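Local coordinates for protein-S-isoprenylcysteine O-methyltransferase (Tribolium castaneum, PDB 5V7P), which catalyses transfer of a methyl group from S-adenosyl-L-methionine to the carboxylate of isoprenylated C-terminal cysteines, as a membrane enzyme of the endoplasmic reticulum, at residues H196-H209 against F257-T271. Sequence-based numbering, arbitrary orientation.
Sequences HVLVTHGVYAWFRH and FFGQQYCDYQQQVGT. With SAH (S-adenosyl-L-homocysteine), chain C; D10 (decane), chain G; MPG ([(Z)-octadec-9-enyl] (2R)-2,3-bis(oxidanyl)propanoate), chain B.
R208 and H209 are tied by backbone bonds to the chain leaving helix 260-268, R208 N donating to G270 O at 2.8 Å and H209 N, more loosely, to T271 O. R208 sends NH1 to V269 O at 2.5 Å, in the guanidinium plane and 146° at the hydrogen. Q266 CG lies over one guanidinium face and T271 CG2 on the other, while NE forms a salt bridge with E251 and NH2 reaches E277 O. With an alanine here, V269 O would probably lose this donor and E251 the arginine's charge, while H209 and Q266 still hold its carboxylate. Y265, with CG anti to its backbone nitrogen (chi1 -178°), rises toward 196-209; its hydroxyl donates a very short bond to Y204 O, and T200 CG2 and R208 CD pack on opposite ring faces. Farther along, L198 CB sits 3.9 Å from the F258 ring centroid, almost on its normal, and F258 turns its edge to the face of H196. The same loop reads the adenine of S-adenosyl-L-homocysteine: H196 NE2 donates to N3 at 3.1 Å, V199 N donates to N1 and V199 O accepts from N6. F258, ending helix 231-258, thus backs the adenine contacts, while R208 anchors H209, whose ND1 accepts from the cofactor's amino N.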
ATOM      1  N   HIS A 196     -18.300  -9.109  -9.209  1.00 31.66           N
ATOM      2  CA  HIS A 196     -18.124  -8.207  -8.079  1.00 26.48           C
ATOM      3  C   HIS A 196     -19.470  -7.970  -7.404  1.00 30.45           C
ATOM      4  O   HIS A 196     -20.408  -7.468  -8.033  1.00 33.92           O
ATOM      5  CB  HIS A 196     -17.510  -6.892  -8.552  1.00 28.69           C
ATOM      6  CG  HIS A 196     -17.074  -5.992  -7.439  1.00 25.52           C
ATOM      7  ND1 HIS A 196     -16.519  -4.751  -7.663  1.00 28.47           N
ATOM      8  CD2 HIS A 196     -17.107  -6.153  -6.095  1.00 31.23           C
ATOM      9  CE1 HIS A 196     -16.232  -4.185  -6.506  1.00 25.07           C
ATOM     10  NE2 HIS A 196     -16.579  -5.014  -5.538  1.00 27.86           N
ATOM     11  N   VAL A 197     -19.564  -8.332  -6.125  1.00 26.83           N
ATOM     12  CA  VAL A 197     -20.793  -8.189  -5.359  1.00 33.72           C
ATOM     13  C   VAL A 197     -20.515  -7.307  -4.150  1.00 26.33           C
ATOM     14  O   VAL A 197     -19.371  -7.129  -3.724  1.00 24.65           O
ATOM     15  CB  VAL A 197     -21.367  -9.551  -4.916  1.00 37.27           C
ATOM     16  CG1 VAL A 197     -21.750 -10.386  -6.130  1.00 30.32           C
ATOM     17  CG2 VAL A 197     -20.368 -10.304  -4.040  1.00 30.27           C
ATOM     18  N   LEU A 198     -21.587  -6.748  -3.600  1.00 31.12           N
ATOM     19  CA  LEU A 198     -21.480  -5.895  -2.427  1.00 27.55           C
ATOM     20  C   LEU A 198     -21.394  -6.740  -1.163  1.00 32.83           C
ATOM     21  O   LEU A 198     -22.130  -7.716  -0.996  1.00 28.39           O
ATOM     22  CB  LEU A 198     -22.672  -4.942  -2.349  1.00 28.94           C
ATOM     23  CG  LEU A 198     -22.714  -3.996  -1.148  1.00 27.83           C
ATOM     24  CD1 LEU A 198     -21.459  -3.137  -1.074  1.00 26.33           C
ATOM     25  CD2 LEU A 198     -23.958  -3.120  -1.211  1.00 29.13           C
ATOM     26  N   VAL A 199     -20.489  -6.352  -0.272  1.00 21.48           N
ATOM     27  CA  VAL A 199     -20.226  -7.058   0.977  1.00 26.95           C
ATOM     28  C   VAL A 199     -20.680  -6.152   2.112  1.00 24.61           C
ATOM     29  O   VAL A 199     -20.205  -5.016   2.236  1.00 23.20           O
ATOM     30  CB  VAL A 199     -18.738  -7.420   1.125  1.00 25.99           C
ATOM     31  CG1 VAL A 199     -18.491  -8.175   2.430  1.00 23.36           C
ATOM     32  CG2 VAL A 199     -18.267  -8.239  -0.072  1.00 22.05           C
ATOM     33  N   THR A 200     -21.604  -6.651   2.937  1.00 25.40           N
ATOM     34  CA  THR A 200     -22.144  -5.886   4.054  1.00 24.83           C
ATOM     35  C   THR A 200     -22.162  -6.684   5.352  1.00 25.02           C
ATOM     36  O   THR A 200     -22.705  -6.201   6.354  1.00 24.03           O
ATOM     37  CB  THR A 200     -23.565  -5.400   3.738  1.00 25.72           C
ATOM     38  OG1 THR A 200     -24.415  -6.528   3.499  1.00 30.20           O
ATOM     39  CG2 THR A 200     -23.569  -4.503   2.511  1.00 25.93           C
ATOM     40  N   HIS A 201     -21.590  -7.883   5.366  1.00 29.21           N
ATOM     41  CA  HIS A 201     -21.592  -8.739   6.540  1.00 30.81           C
ATOM     42  C   HIS A 201     -20.203  -8.778   7.164  1.00 32.19           C
ATOM     43  O   HIS A 201     -19.221  -8.296   6.593  1.00 26.87           O
ATOM     44  CB  HIS A 201     -22.056 -10.154   6.177  1.00 19.57           C
ATOM     45  CG  HIS A 201     -21.115 -10.888   5.272  1.00 22.18           C
ATOM     46  ND1 HIS A 201     -21.069 -10.671   3.912  1.00 29.43           N
ATOM     47  CD2 HIS A 201     -20.189 -11.841   5.532  1.00 32.70           C
ATOM     48  CE1 HIS A 201     -20.152 -11.456   3.374  1.00 35.09           C
ATOM     49  NE2 HIS A 201     -19.604 -12.176   4.336  1.00 26.87           N
ATOM     50  N   GLY A 202     -20.134  -9.370   8.355  1.00 29.01           N
ATOM     51  CA  GLY A 202     -18.873  -9.424   9.071  1.00 32.09           C
ATOM     52  C   GLY A 202     -18.414  -8.032   9.465  1.00 27.84           C
ATOM     53  O   GLY A 202     -19.218  -7.153   9.790  1.00 23.91           O
ATOM     54  N   VAL A 203     -17.096  -7.822   9.431  1.00 24.47           N
ATOM     55  CA  VAL A 203     -16.547  -6.516   9.770  1.00 21.76           C
ATOM     56  C   VAL A 203     -17.080  -5.429   8.846  1.00 22.99           C
ATOM     57  O   VAL A 203     -17.033  -4.245   9.194  1.00 23.39           O
ATOM     58  CB  VAL A 203     -15.003  -6.559   9.749  1.00 21.50           C
ATOM     59  CG1 VAL A 203     -14.488  -7.460  10.864  1.00 31.53           C
ATOM     60  CG2 VAL A 203     -14.483  -7.026   8.394  1.00 21.97           C
ATOM     61  N   TYR A 204     -17.600  -5.799   7.672  1.00 24.87           N
ATOM     62  CA  TYR A 204     -18.236  -4.811   6.810  1.00 22.04           C
ATOM     63  C   TYR A 204     -19.591  -4.364   7.340  1.00 22.71           C
ATOM     64  O   TYR A 204     -20.154  -3.398   6.815  1.00 22.67           O
ATOM     65  CB  TYR A 204     -18.370  -5.358   5.388  1.00 17.58           C
ATOM     66  CG  TYR A 204     -17.054  -5.340   4.650  1.00 16.07           C
ATOM     67  CD1 TYR A 204     -16.185  -6.422   4.712  1.00 17.63           C
ATOM     68  CD2 TYR A 204     -16.665  -4.228   3.919  1.00 14.86           C
ATOM     69  CE1 TYR A 204     -14.970  -6.400   4.051  1.00 23.37           C
ATOM     70  CE2 TYR A 204     -15.459  -4.197   3.254  1.00 17.80           C
ATOM     71  CZ  TYR A 204     -14.614  -5.283   3.325  1.00 18.68           C
ATOM     72  OH  TYR A 204     -13.408  -5.251   2.665  1.00 22.11           O
ATOM     73  N   ALA A 205     -20.122  -5.031   8.365  1.00 23.06           N
ATOM     74  CA  ALA A 205     -21.274  -4.504   9.083  1.00 35.31           C
ATOM     75  C   ALA A 205     -20.877  -3.462  10.119  1.00 25.59           C
ATOM     76  O   ALA A 205     -21.712  -2.634  10.498  1.00 29.92           O
ATOM     77  CB  ALA A 205     -22.041  -5.640   9.763  1.00 29.15           C
ATOM     78  N   TRP A 206     -19.625  -3.486  10.583  1.00 27.66           N
ATOM     79  CA  TRP A 206     -19.146  -2.480  11.528  1.00 32.40           C
ATOM     80  C   TRP A 206     -18.712  -1.211  10.803  1.00 31.44           C
ATOM     81  O   TRP A 206     -19.110  -0.103  11.181  1.00 24.18           O
ATOM     82  CB  TRP A 206     -17.976  -3.032  12.347  1.00 32.33           C
ATOM     83  CG  TRP A 206     -18.238  -4.339  13.029  1.00 46.52           C
ATOM     84  CD1 TRP A 206     -19.446  -4.943  13.225  1.00 48.07           C
ATOM     85  CD2 TRP A 206     -17.257  -5.210  13.603  1.00 53.89           C
ATOM     86  NE1 TRP A 206     -19.277  -6.136  13.886  1.00 52.59           N
ATOM     87  CE2 TRP A 206     -17.942  -6.323  14.130  1.00 58.67           C
ATOM     88  CE3 TRP A 206     -15.864  -5.158  13.722  1.00 50.74           C
ATOM     89  CZ2 TRP A 206     -17.283  -7.372  14.768  1.00 60.68           C
ATOM     90  CZ3 TRP A 206     -15.211  -6.199  14.355  1.00 52.28           C
ATOM     91  CH2 TRP A 206     -15.920  -7.292  14.869  1.00 60.08           C
ATOM     92  N   PHE A 207     -17.886  -1.360   9.770  1.00 31.44           N
ATOM     93  CA  PHE A 207     -17.345  -0.240   9.017  1.00 25.55           C
ATOM     94  C   PHE A 207     -17.491  -0.513   7.529  1.00 22.18           C
ATOM     95  O   PHE A 207     -17.498  -1.667   7.091  1.00 23.19           O
ATOM     96  CB  PHE A 207     -15.861  -0.003   9.342  1.00 26.52           C
ATOM     97  CG  PHE A 207     -15.513  -0.192  10.789  1.00 26.74           C
ATOM     98  CD1 PHE A 207     -15.820   0.782  11.724  1.00 28.13           C
ATOM     99  CD2 PHE A 207     -14.863  -1.339  11.213  1.00 26.60           C
ATOM    100  CE1 PHE A 207     -15.492   0.611  13.055  1.00 26.83           C
ATOM    101  CE2 PHE A 207     -14.534  -1.516  12.544  1.00 29.84           C
ATOM    102  CZ  PHE A 207     -14.849  -0.539  13.465  1.00 27.27           C
ATOM    103  N   ARG A 208     -17.601   0.563   6.749  1.00 17.25           N
ATOM    104  CA  ARG A 208     -17.640   0.428   5.300  1.00 24.92           C
ATOM    105  C   ARG A 208     -16.269   0.133   4.708  1.00 19.85           C
ATOM    106  O   ARG A 208     -16.190  -0.420   3.606  1.00 20.70           O
ATOM    107  CB  ARG A 208     -18.210   1.698   4.664  1.00 26.24           C
ATOM    108  CG  ARG A 208     -19.603   2.055   5.153  1.00 26.70           C
ATOM    109  CD  ARG A 208     -20.407   2.770   4.081  1.00 24.70           C
ATOM    110  NE  ARG A 208     -19.809   4.043   3.682  1.00 31.79           N
ATOM    111  CZ  ARG A 208     -20.065   5.217   4.253  1.00 22.29           C
ATOM    112  NH1 ARG A 208     -20.912   5.308   5.267  1.00 32.65           N
ATOM    113  NH2 ARG A 208     -19.466   6.314   3.807  1.00 27.08           N
ATOM    114  N   HIS A 209     -15.195   0.477   5.413  1.00 22.81           N
ATOM    115  CA  HIS A 209     -13.830   0.281   4.924  1.00 26.26           C
ATOM    116  C   HIS A 209     -12.967  -0.303   6.036  1.00 21.11           C
ATOM    117  O   HIS A 209     -11.991   0.311   6.477  1.00 16.18           O
ATOM    118  CB  HIS A 209     -13.257   1.600   4.410  1.00 19.92           C
ATOM    119  CG  HIS A 209     -14.167   2.313   3.457  1.00 20.48           C
ATOM    120  ND1 HIS A 209     -14.315   1.931   2.142  1.00 18.31           N
ATOM    121  CD2 HIS A 209     -14.988   3.375   3.635  1.00 22.36           C
ATOM    122  CE1 HIS A 209     -15.182   2.731   1.549  1.00 24.41           C
ATOM    123  NE2 HIS A 209     -15.605   3.615   2.433  1.00 21.19           N
ATOM    124  N   PHE A 257     -21.548   1.073  -9.163  1.00 31.90           N
ATOM    125  CA  PHE A 257     -21.608  -0.383  -9.223  1.00 30.77           C
ATOM    126  C   PHE A 257     -22.935  -0.906  -8.683  1.00 26.79           C
ATOM    127  O   PHE A 257     -23.617  -1.694  -9.347  1.00 29.36           O
ATOM    128  CB  PHE A 257     -20.450  -0.997  -8.428  1.00 30.51           C
ATOM    129  CG  PHE A 257     -19.085  -0.741  -9.013  1.00 32.83           C
ATOM    130  CD1 PHE A 257     -18.929  -0.137 -10.250  1.00 33.70           C
ATOM    131  CD2 PHE A 257     -17.950  -1.122  -8.313  1.00 33.48           C
ATOM    132  CE1 PHE A 257     -17.668   0.086 -10.773  1.00 35.23           C
ATOM    133  CE2 PHE A 257     -16.690  -0.902  -8.832  1.00 30.55           C
ATOM    134  CZ  PHE A 257     -16.548  -0.297 -10.060  1.00 30.62           C
ATOM    135  N   PHE A 258     -23.311  -0.479  -7.479  1.00 32.03           N
ATOM    136  CA  PHE A 258     -24.433  -1.067  -6.765  1.00 28.94           C
ATOM    137  C   PHE A 258     -25.563  -0.082  -6.495  1.00 33.15           C
ATOM    138  O   PHE A 258     -26.561  -0.465  -5.871  1.00 31.39           O
ATOM    139  CB  PHE A 258     -23.943  -1.672  -5.443  1.00 29.10           C
ATOM    140  CG  PHE A 258     -22.757  -2.582  -5.601  1.00 27.56           C
ATOM    141  CD1 PHE A 258     -22.890  -3.818  -6.212  1.00 31.58           C
ATOM    142  CD2 PHE A 258     -21.507  -2.199  -5.147  1.00 26.62           C
ATOM    143  CE1 PHE A 258     -21.801  -4.655  -6.363  1.00 29.79           C
ATOM    144  CE2 PHE A 258     -20.415  -3.032  -5.293  1.00 28.79           C
ATOM    145  CZ  PHE A 258     -20.563  -4.262  -5.902  1.00 23.91           C
ATOM    146  N   GLY A 259     -25.437   1.165  -6.938  1.00 30.81           N
ATOM    147  CA  GLY A 259     -26.557   2.092  -6.877  1.00 31.90           C
ATOM    148  C   GLY A 259     -27.106   2.248  -5.472  1.00 26.57           C
ATOM    149  O   GLY A 259     -26.374   2.535  -4.518  1.00 29.86           O
ATOM    150  N   GLN A 260     -28.423   2.059  -5.341  1.00 33.08           N
ATOM    151  CA  GLN A 260     -29.092   2.316  -4.070  1.00 35.52           C
ATOM    152  C   GLN A 260     -28.644   1.346  -2.985  1.00 31.46           C
ATOM    153  O   GLN A 260     -28.701   1.685  -1.797  1.00 31.74           O
ATOM    154  CB  GLN A 260     -30.609   2.239  -4.250  1.00 43.57           C
ATOM    155  CG  GLN A 260     -31.410   2.645  -3.017  1.00 46.90           C
ATOM    156  CD  GLN A 260     -31.291   4.123  -2.708  1.00 46.89           C
ATOM    157  OE1 GLN A 260     -31.171   4.950  -3.611  1.00 42.98           O
ATOM    158  NE2 GLN A 260     -31.316   4.462  -1.424  1.00 50.38           N
ATOM    159  N   GLN A 261     -28.208   0.141  -3.358  1.00 32.22           N
ATOM    160  CA  GLN A 261     -27.728  -0.803  -2.354  1.00 36.22           C
ATOM    161  C   GLN A 261     -26.568  -0.217  -1.561  1.00 31.06           C
ATOM    162  O   GLN A 261     -26.489  -0.395  -0.340  1.00 31.89           O
ATOM    163  CB  GLN A 261     -27.318  -2.121  -3.010  1.00 31.40           C
ATOM    164  CG  GLN A 261     -28.461  -3.116  -3.172  1.00 34.57           C
ATOM    165  CD  GLN A 261     -29.442  -2.718  -4.259  1.00 38.08           C
ATOM    166  OE1 GLN A 261     -30.547  -2.253  -3.977  1.00 40.64           O
ATOM    167  NE2 GLN A 261     -29.044  -2.908  -5.511  1.00 43.23           N
ATOM    168  N   TYR A 262     -25.655   0.492  -2.232  1.00 33.65           N
ATOM    169  CA  TYR A 262     -24.577   1.150  -1.504  1.00 35.96           C
ATOM    170  C   TYR A 262     -25.055   2.427  -0.829  1.00 36.09           C
ATOM    171  O   TYR A 262     -24.557   2.774   0.248  1.00 35.63           O
ATOM    172  CB  TYR A 262     -23.404   1.468  -2.431  1.00 30.53           C
ATOM    173  CG  TYR A 262     -22.125   1.696  -1.661  1.00 32.74           C
ATOM    174  CD1 TYR A 262     -21.382   0.624  -1.187  1.00 23.38           C
ATOM    175  CD2 TYR A 262     -21.673   2.980  -1.381  1.00 27.03           C
ATOM    176  CE1 TYR A 262     -20.224   0.818  -0.472  1.00 22.69           C
ATOM    177  CE2 TYR A 262     -20.509   3.182  -0.663  1.00 32.89           C
ATOM    178  CZ  TYR A 262     -19.790   2.096  -0.210  1.00 25.14           C
ATOM    179  OH  TYR A 262     -18.630   2.277   0.507  1.00 21.18           O
ATOM    180  N   CYS A 263     -26.008   3.134  -1.438  1.00 29.19           N
ATOM    181  CA  CYS A 263     -26.584   4.304  -0.783  1.00 32.06           C
ATOM    182  C   CYS A 263     -27.212   3.918   0.551  1.00 28.75           C
ATOM    183  O   CYS A 263     -26.999   4.587   1.566  1.00 34.55           O
ATOM    184  CB  CYS A 263     -27.612   4.966  -1.702  1.00 33.05           C
ATOM    185  SG  CYS A 263     -28.140   6.608  -1.157  1.00 61.83           S
ATOM    186  N   ASP A 264     -27.983   2.825   0.570  1.00 28.95           N
ATOM    187  CA  ASP A 264     -28.541   2.334   1.827  1.00 31.78           C
ATOM    188  C   ASP A 264     -27.437   1.913   2.787  1.00 33.75           C
ATOM    189  O   ASP A 264     -27.563   2.082   4.006  1.00 26.98           O
ATOM    190  CB  ASP A 264     -29.482   1.157   1.563  1.00 43.84           C
ATOM    191  CG  ASP A 264     -30.647   1.527   0.667  1.00 39.97           C
ATOM    192  OD1 ASP A 264     -31.025   2.717   0.634  1.00 42.77           O
ATOM    193  OD2 ASP A 264     -31.187   0.621  -0.002  1.00 47.44           O
ATOM    194  N   TYR A 265     -26.351   1.351   2.252  1.00 34.33           N
ATOM    195  CA  TYR A 265     -25.233   0.914   3.080  1.00 30.19           C
ATOM    196  C   TYR A 265     -24.522   2.095   3.728  1.00 32.89           C
ATOM    197  O   TYR A 265     -24.022   1.975   4.853  1.00 30.70           O
ATOM    198  CB  TYR A 265     -24.272   0.094   2.218  1.00 28.63           C
ATOM    199  CG  TYR A 265     -23.073  -0.484   2.932  1.00 31.77           C
ATOM    200  CD1 TYR A 265     -23.213  -1.210   4.107  1.00 26.49           C
ATOM    201  CD2 TYR A 265     -21.797  -0.335   2.404  1.00 29.76           C
ATOM    202  CE1 TYR A 265     -22.111  -1.750   4.746  1.00 27.18           C
ATOM    203  CE2 TYR A 265     -20.696  -0.871   3.033  1.00 21.93           C
ATOM    204  CZ  TYR A 265     -20.855  -1.576   4.201  1.00 18.89           C
ATOM    205  OH  TYR A 265     -19.749  -2.108   4.818  1.00 20.68           O
ATOM    206  N   GLN A 266     -24.477   3.241   3.043  1.00 31.76           N
ATOM    207  CA  GLN A 266     -23.864   4.434   3.616  1.00 26.52           C
ATOM    208  C   GLN A 266     -24.682   4.992   4.772  1.00 32.58           C
ATOM    209  O   GLN A 266     -24.113   5.551   5.717  1.00 44.41           O
ATOM    210  CB  GLN A 266     -23.689   5.502   2.536  1.00 34.24           C
ATOM    211  CG  GLN A 266     -22.632   5.168   1.501  1.00 33.89           C
ATOM    212  CD  GLN A 266     -22.607   6.158   0.355  1.00 34.11           C
ATOM    213  OE1 GLN A 266     -23.645   6.502  -0.209  1.00 38.89           O
ATOM    214  NE2 GLN A 266     -21.414   6.627   0.007  1.00 27.61           N
ATOM    215  N   GLN A 267     -26.008   4.859   4.719  1.00 37.34           N
ATOM    216  CA  GLN A 267     -26.851   5.370   5.794  1.00 39.46           C
ATOM    217  C   GLN A 267     -26.805   4.480   7.028  1.00 36.44           C
ATOM    218  O   GLN A 267     -27.036   4.964   8.143  1.00 50.79           O
ATOM    219  CB  GLN A 267     -28.298   5.507   5.315  1.00 41.76           C
ATOM    220  CG  GLN A 267     -28.455   6.215   3.979  1.00 52.38           C
ATOM    221  CD  GLN A 267     -27.890   7.619   3.984  1.00 62.22           C
ATOM    222  OE1 GLN A 267     -27.875   8.290   5.016  1.00 59.76           O
ATOM    223  NE2 GLN A 267     -27.414   8.069   2.829  1.00 59.82           N
ATOM    224  N   GLN A 268     -26.509   3.192   6.857  1.00 33.14           N
ATOM    225  CA  GLN A 268     -26.526   2.246   7.967  1.00 30.15           C
ATOM    226  C   GLN A 268     -25.168   2.084   8.637  1.00 32.54           C
ATOM    227  O   GLN A 268     -25.112   1.790   9.836  1.00 30.86           O
ATOM    228  CB  GLN A 268     -27.006   0.878   7.479  1.00 43.33           C
ATOM    229  CG  GLN A 268     -28.432   0.869   6.954  1.00 49.06           C
ATOM    230  CD  GLN A 268     -28.799  -0.443   6.288  1.00 53.10           C
ATOM    231  OE1 GLN A 268     -29.097  -0.485   5.095  1.00 60.62           O
ATOM    232  NE2 GLN A 268     -28.781  -1.525   7.060  1.00 63.10           N
ATOM    233  N   VAL A 269     -24.075   2.261   7.897  1.00 39.43           N
ATOM    234  CA  VAL A 269     -22.733   1.992   8.398  1.00 30.29           C
ATOM    235  C   VAL A 269     -21.824   3.158   8.037  1.00 34.16           C
ATOM    236  O   VAL A 269     -21.884   3.684   6.919  1.00 29.55           O
ATOM    237  CB  VAL A 269     -22.174   0.671   7.825  1.00 37.12           C
ATOM    238  CG1 VAL A 269     -20.821   0.342   8.444  1.00 35.13           C
ATOM    239  CG2 VAL A 269     -23.159  -0.470   8.056  1.00 23.62           C
ATOM    240  N   GLY A 270     -20.980   3.561   8.990  1.00 36.52           N
ATOM    241  CA  GLY A 270     -19.994   4.590   8.737  1.00 26.38           C
ATOM    242  C   GLY A 270     -18.711   4.028   8.149  1.00 25.78           C
ATOM    243  O   GLY A 270     -18.508   2.818   8.076  1.00 25.62           O
ATOM    244  N   THR A 271     -17.833   4.942   7.725  1.00 31.87           N
ATOM    245  CA  THR A 271     -16.583   4.528   7.095  1.00 26.34           C
ATOM    246  C   THR A 271     -15.684   3.790   8.081  1.00 18.49           C
ATOM    247  O   THR A 271     -15.028   2.808   7.717  1.00 22.12           O
ATOM    248  CB  THR A 271     -15.851   5.741   6.519  1.00 24.85           C
ATOM    249  OG1 THR A 271     -15.528   6.659   7.571  1.00 28.24           O
ATOM    250  CG2 THR A 271     -16.707   6.443   5.469  1.00 24.99           C
TER
HETATM  251  N   SAH C 301     -12.455  -0.165   1.160  1.00 23.78           N
HETATM  252  CA  SAH C 301     -12.614  -1.558   1.555  1.00 22.99           C
HETATM  253  CB  SAH C 301     -11.989  -2.481   0.515  1.00 24.15           C
HETATM  254  CG  SAH C 301     -10.559  -2.123   0.124  1.00 24.19           C
HETATM  255  SD  SAH C 301      -9.999  -3.109  -1.290  1.00 21.82           S
HETATM  256  C   SAH C 301     -11.989  -1.813   2.925  1.00 28.54           C
HETATM  257  O   SAH C 301     -11.218  -0.998   3.433  1.00 18.10           O
HETATM  258  OXT SAH C 301     -12.238  -2.839   3.559  1.00 15.91           O
HETATM  259  C5' SAH C 301     -10.607  -1.942  -2.542  1.00 20.06           C
HETATM  260  C4' SAH C 301     -11.650  -2.542  -3.476  1.00 23.38           C
HETATM  261  O4' SAH C 301     -12.719  -3.085  -2.727  1.00 27.18           O
HETATM  262  C3' SAH C 301     -12.229  -1.470  -4.387  1.00 33.18           C
HETATM  263  O3' SAH C 301     -12.021  -1.803  -5.741  1.00 27.33           O
HETATM  264  C2' SAH C 301     -13.708  -1.407  -4.063  1.00 28.37           C
HETATM  265  O2' SAH C 301     -14.486  -1.362  -5.237  1.00 23.51           O
HETATM  266  C1' SAH C 301     -13.968  -2.671  -3.247  1.00 27.19           C
HETATM  267  N9  SAH C 301     -14.928  -2.474  -2.142  1.00 22.96           N
HETATM  268  C8  SAH C 301     -14.935  -1.476  -1.203  1.00 25.75           C
HETATM  269  N7  SAH C 301     -15.974  -1.673  -0.362  1.00 22.18           N
HETATM  270  C5  SAH C 301     -16.630  -2.787  -0.748  1.00 21.39           C
HETATM  271  C6  SAH C 301     -17.750  -3.432  -0.246  1.00 20.50           C
HETATM  272  N6  SAH C 301     -18.388  -2.957   0.820  1.00 20.73           N
HETATM  273  N1  SAH C 301     -18.197  -4.576  -0.868  1.00 18.50           N
HETATM  274  C2  SAH C 301     -17.540  -5.072  -1.973  1.00 21.16           C
HETATM  275  N3  SAH C 301     -16.429  -4.425  -2.465  1.00 15.84           N
HETATM  276  C4  SAH C 301     -15.983  -3.301  -1.862  1.00 20.18           C
HETATM  277  C1  D10 G 305     -18.827   8.124   8.245  1.00 30.15           C
HETATM  278  C2  D10 G 305     -18.248   8.418   9.624  1.00 41.53           C
HETATM  279  C3  D10 G 305     -17.563   7.162  10.155  1.00 42.05           C
HETATM  280  C4  D10 G 305     -16.661   7.525  11.332  1.00 33.74           C
HETATM  281  C5  D10 G 305     -16.565   6.324  12.268  1.00 38.39           C
HETATM  282  C6  D10 G 305     -15.455   6.554  13.290  1.00 36.90           C
HETATM  283  C7  D10 G 305     -15.760   5.750  14.553  1.00 43.61           C
HETATM  284  C8  D10 G 305     -14.454   5.311  15.212  1.00 45.01           C
HETATM  285  C9  D10 G 305     -14.070   3.927  14.699  1.00 44.91           C
HETATM  286  C10 D10 G 305     -12.549   3.790  14.690  1.00 22.81           C
HETATM  287  C2  MPG B 321     -13.736 -14.382   7.578  1.00 58.37           C
HETATM  288  C3  MPG B 321     -13.698 -14.829   9.040  1.00 51.41           C
HETATM  289  C4  MPG B 321     -12.384 -14.401   9.689  1.00 59.63           C
HETATM  290  C5  MPG B 321     -12.581 -14.323  11.201  1.00 54.09           C
HETATM  291  C6  MPG B 321     -11.232 -14.438  11.910  1.00 48.64           C
HETATM  292  C7  MPG B 321     -11.398 -14.045  13.377  1.00 53.61           C
HETATM  293  C8  MPG B 321     -10.050 -13.623  13.957  1.00 60.31           C
HETATM  294  C9  MPG B 321      -9.971 -14.076  15.415  1.00 65.49           C
HETATM  295  C10 MPG B 321      -8.817 -14.255  16.027  1.00 78.76           C
HETATM  296  C11 MPG B 321      -7.484 -14.020  15.314  1.00 77.31           C
HETATM  297  C12 MPG B 321      -6.368 -13.842  16.343  1.00 68.90           C
HETATM  298  C13 MPG B 321      -5.109 -14.567  15.870  1.00 72.32           C
HETATM  299  C14 MPG B 321      -3.919 -14.115  16.715  1.00 57.83           C
HETATM  300  O1  MPG B 321     -14.950 -15.064   5.638  1.00 60.57           O
HETATM  301  C1  MPG B 321     -14.121 -15.542   6.662  1.00 67.52           C
HETATM  302  CXD MPG B 321     -16.284 -16.023   3.708  1.00 65.02           C
HETATM  303  O2  MPG B 321     -16.013 -16.029   2.335  1.00 76.72           O
HETATM  304  C21 MPG B 321     -17.219 -14.864   4.044  1.00 54.55           C
HETATM  305  O3  MPG B 321     -18.208 -14.752   3.057  1.00 38.69           O
HETATM  306  O4  MPG B 321     -13.991 -16.384   4.094  1.00 81.47           O
HETATM  307  CX3 MPG B 321     -14.978 -15.852   4.481  1.00 69.37           C
HETATM  308  O   HOH W   1     -20.843   2.170  11.335  1.00 31.34           O
HETATM  309  O   HOH W   2     -17.458  -0.197   1.270  1.00 19.28           O